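Local coordinates for uncharacterized protein (PDB 4ECO) that is of unknown function but, as a leucine-rich repeat protein, probably binds other proteins, at residues V403-I414 with I433-Q444. Numbering follows the deposited sequence.
Sequences VMSAIDFSYNEI and INVSSINLSNNQ
Ile-407 and Ile-438 sit on neighbouring parallel strands; the axes of strands 406-408 and 437-439 run 10° apart. Backbone bonds set the register: Ile-407 N donates to Ser-437 O, Asn-439 N to Ile-407 O at 3.0 Å, and Phe-409 N to Asn-439 O. Past the strands, the Asn-443 amide takes over. Its ND2 meets Phe-409 O at 3.1 Å from above the carbonyl plane, while Asn-412 ND2 reaches that oxygen from the opposite face; Asn-443 OD1 accepts from Ile-414 N at 2.9 Å. This bonding matches the asparagine of the LxxLxLxxNxL repeat, which ties successive turns together. Without the amide, as with an alanine here, Ile-414 N is likely to lose its acceptor and Phe-409 O one of its two side-chain donors. Apolar contacts fill the inner side: Ile-407 CG2 lies 3.8 Å from Ile-438 CG1, and Phe-409 CD2 is 3.9 Å from Ile-438 CD1. With CG anti to the carbonyl carbon (chi1 -83°), Asn-442 lays its amide over one face of the Tyr-411 ring, planes 15° apart, and its CB stands 3.7 Å from the ring centroid. His-386 also stacks on Tyr-411. Strands 381-383 and 461-463 continue the parallel row of the solenoid beyond each segment, and Leu-452 of helix 451-454 packs on Ile-438 and Leu-440.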
# COMPACT_ATOMS: atom_id res chain seq x y z
N VAL A 403 12.61 -13.90 5.16
CA VAL A 403 12.97 -12.54 5.54
C VAL A 403 12.13 -11.58 4.73
O VAL A 403 12.15 -11.61 3.49
CB VAL A 403 14.50 -12.24 5.39
CG1 VAL A 403 14.82 -10.79 5.78
CG2 VAL A 403 15.31 -13.20 6.24
N MSE A 404 11.40 -10.71 5.45
CA MSE A 404 10.58 -9.65 4.87
C MSE A 404 11.48 -8.56 4.27
O MSE A 404 12.64 -8.42 4.68
CB MSE A 404 9.64 -9.06 5.93
CG MSE A 404 8.74 -10.11 6.62
SE MSE A 404 7.49 -9.32 7.89
CE MSE A 404 8.70 -9.04 9.36
N SER A 405 10.96 -7.84 3.26
CA SER A 405 11.71 -6.77 2.59
C SER A 405 11.88 -5.55 3.53
O SER A 405 13.01 -5.21 3.85
CB SER A 405 11.03 -6.35 1.28
OG SER A 405 11.39 -7.17 0.18
N ALA A 406 10.76 -4.94 3.99
CA ALA A 406 10.78 -3.75 4.84
C ALA A 406 9.52 -3.63 5.70
O ALA A 406 8.43 -4.00 5.25
CB ALA A 406 10.92 -2.48 3.99
N ILE A 407 9.65 -3.05 6.89
CA ILE A 407 8.52 -2.81 7.79
C ILE A 407 8.50 -1.32 8.13
O ILE A 407 9.54 -0.71 8.39
CB ILE A 407 8.57 -3.74 9.02
CG1 ILE A 407 7.25 -3.74 9.78
CG2 ILE A 407 9.80 -3.52 9.93
CD1 ILE A 407 7.00 -5.01 10.47
N ASP A 408 7.32 -0.70 8.03
CA ASP A 408 7.20 0.73 8.26
C ASP A 408 6.54 1.01 9.59
O ASP A 408 5.36 0.67 9.78
CB ASP A 408 6.42 1.39 7.12
CG ASP A 408 6.61 2.90 6.97
OD1 ASP A 408 7.01 3.56 7.96
OD2 ASP A 408 6.33 3.43 5.88
N PHE A 409 7.32 1.59 10.51
CA PHE A 409 6.84 2.04 11.83
C PHE A 409 6.96 3.57 11.96
O PHE A 409 6.81 4.10 13.07
CB PHE A 409 7.59 1.35 12.98
CG PHE A 409 7.37 -0.13 13.12
CD1 PHE A 409 6.20 -0.61 13.69
CD2 PHE A 409 8.36 -1.03 12.78
CE1 PHE A 409 6.00 -1.99 13.85
CE2 PHE A 409 8.16 -2.41 12.93
CZ PHE A 409 6.98 -2.88 13.46
N SER A 410 7.21 4.28 10.83
CA SER A 410 7.38 5.74 10.82
C SER A 410 6.10 6.48 11.28
O SER A 410 4.98 5.97 11.14
CB SER A 410 7.85 6.26 9.46
OG SER A 410 6.86 6.29 8.45
N TYR A 411 6.29 7.68 11.85
CA TYR A 411 5.23 8.55 12.33
C TYR A 411 4.41 7.85 13.38
O TYR A 411 3.23 7.59 13.19
CB TYR A 411 4.36 9.03 11.20
CG TYR A 411 4.95 10.16 10.42
CD1 TYR A 411 4.78 11.48 10.84
CD2 TYR A 411 5.61 9.93 9.21
CE1 TYR A 411 5.29 12.54 10.09
CE2 TYR A 411 6.09 10.99 8.43
CZ TYR A 411 5.93 12.29 8.88
OH TYR A 411 6.37 13.35 8.13
N ASN A 412 5.06 7.53 14.48
CA ASN A 412 4.46 6.92 15.66
C ASN A 412 5.00 7.65 16.88
O ASN A 412 5.51 8.77 16.74
CB ASN A 412 4.70 5.40 15.70
CG ASN A 412 3.65 4.59 14.96
OD1 ASN A 412 2.47 4.59 15.33
ND2 ASN A 412 4.05 3.88 13.91
N GLU A 413 4.84 7.05 18.06
CA GLU A 413 5.29 7.64 19.32
C GLU A 413 6.20 6.65 20.05
O GLU A 413 6.17 6.56 21.28
CB GLU A 413 4.07 8.03 20.16
CG GLU A 413 3.55 9.39 19.75
CD GLU A 413 2.05 9.59 19.88
OE1 GLU A 413 1.51 9.42 21.00
OE2 GLU A 413 1.44 9.97 18.86
N ILE A 414 7.01 5.89 19.27
CA ILE A 414 7.93 4.87 19.80
C ILE A 414 9.04 5.57 20.57
O ILE A 414 9.61 6.53 20.06
CB ILE A 414 8.44 3.94 18.67
CG1 ILE A 414 7.24 3.15 18.04
CG2 ILE A 414 9.55 3.01 19.16
CD1 ILE A 414 7.47 2.58 16.69
N ILE A 433 13.06 -9.03 14.62
CA ILE A 433 12.24 -8.96 13.40
C ILE A 433 13.02 -9.54 12.24
O ILE A 433 14.16 -9.14 11.99
CB ILE A 433 11.75 -7.51 13.06
CG1 ILE A 433 11.29 -6.71 14.30
CG2 ILE A 433 10.66 -7.54 11.97
CD1 ILE A 433 10.80 -5.30 14.03
N ASN A 434 12.38 -10.45 11.49
CA ASN A 434 12.90 -11.11 10.29
C ASN A 434 12.65 -10.21 9.09
O ASN A 434 11.78 -10.50 8.25
CB ASN A 434 12.22 -12.48 10.12
CG ASN A 434 10.71 -12.43 10.14
OD1 ASN A 434 10.08 -11.83 11.03
ND2 ASN A 434 10.09 -13.04 9.14
N VAL A 435 13.38 -9.08 9.02
CA VAL A 435 13.19 -8.08 7.96
C VAL A 435 14.54 -7.47 7.58
O VAL A 435 15.42 -7.35 8.42
CB VAL A 435 12.14 -7.00 8.38
CG1 VAL A 435 12.64 -6.12 9.53
CG2 VAL A 435 11.72 -6.15 7.20
N SER A 436 14.68 -7.08 6.30
CA SER A 436 15.89 -6.46 5.76
C SER A 436 15.92 -4.95 6.06
O SER A 436 17.00 -4.41 6.31
CB SER A 436 15.99 -6.70 4.25
OG SER A 436 15.96 -8.08 3.91
N SER A 437 14.75 -4.27 6.05
CA SER A 437 14.72 -2.82 6.30
C SER A 437 13.68 -2.42 7.34
O SER A 437 12.54 -2.87 7.30
CB SER A 437 14.45 -2.07 4.99
OG SER A 437 14.57 -0.66 5.13
N ILE A 438 14.06 -1.53 8.27
CA ILE A 438 13.12 -1.06 9.28
C ILE A 438 13.07 0.48 9.20
O ILE A 438 14.10 1.15 9.15
CB ILE A 438 13.39 -1.60 10.74
CG1 ILE A 438 12.26 -1.21 11.70
CG2 ILE A 438 14.76 -1.24 11.28
CD1 ILE A 438 12.12 -2.06 12.89
N ASN A 439 11.86 1.00 9.09
CA ASN A 439 11.65 2.44 9.02
C ASN A 439 11.09 2.89 10.34
O ASN A 439 9.91 2.66 10.62
CB ASN A 439 10.74 2.81 7.84
CG ASN A 439 10.62 4.30 7.61
OD1 ASN A 439 10.95 5.14 8.46
ND2 ASN A 439 10.12 4.66 6.45
N LEU A 440 11.94 3.48 11.16
CA LEU A 440 11.58 4.00 12.47
C LEU A 440 11.68 5.54 12.49
O LEU A 440 11.77 6.14 13.57
CB LEU A 440 12.46 3.38 13.56
CG LEU A 440 12.14 1.94 13.93
CD1 LEU A 440 13.29 1.33 14.68
CD2 LEU A 440 10.87 1.87 14.74
N SER A 441 11.65 6.19 11.29
CA SER A 441 11.74 7.66 11.18
C SER A 441 10.49 8.33 11.79
O SER A 441 9.45 7.68 11.93
CB SER A 441 11.95 8.11 9.73
OG SER A 441 10.93 7.66 8.85
N ASN A 442 10.59 9.60 12.18
CA ASN A 442 9.53 10.40 12.81
C ASN A 442 8.88 9.67 14.00
O ASN A 442 7.70 9.33 13.97
CB ASN A 442 8.47 10.85 11.81
CG ASN A 442 8.87 12.09 11.07
OD1 ASN A 442 8.92 13.18 11.66
ND2 ASN A 442 9.21 11.93 9.78
N ASN A 443 9.66 9.46 15.05
CA ASN A 443 9.21 8.85 16.30
C ASN A 443 9.79 9.65 17.48
O ASN A 443 10.18 10.81 17.29
CB ASN A 443 9.60 7.35 16.36
CG ASN A 443 8.55 6.43 15.82
OD1 ASN A 443 7.55 6.17 16.48
ND2 ASN A 443 8.75 5.89 14.65
N GLN A 444 9.87 9.06 18.67
CA GLN A 444 10.41 9.76 19.83
C GLN A 444 11.50 8.91 20.49
O GLN A 444 11.65 8.93 21.72
CB GLN A 444 9.29 10.09 20.79
CG GLN A 444 8.43 11.25 20.32
CD GLN A 444 7.33 11.53 21.29
OE1 GLN A 444 6.15 11.43 20.97
NE2 GLN A 444 7.69 11.84 22.53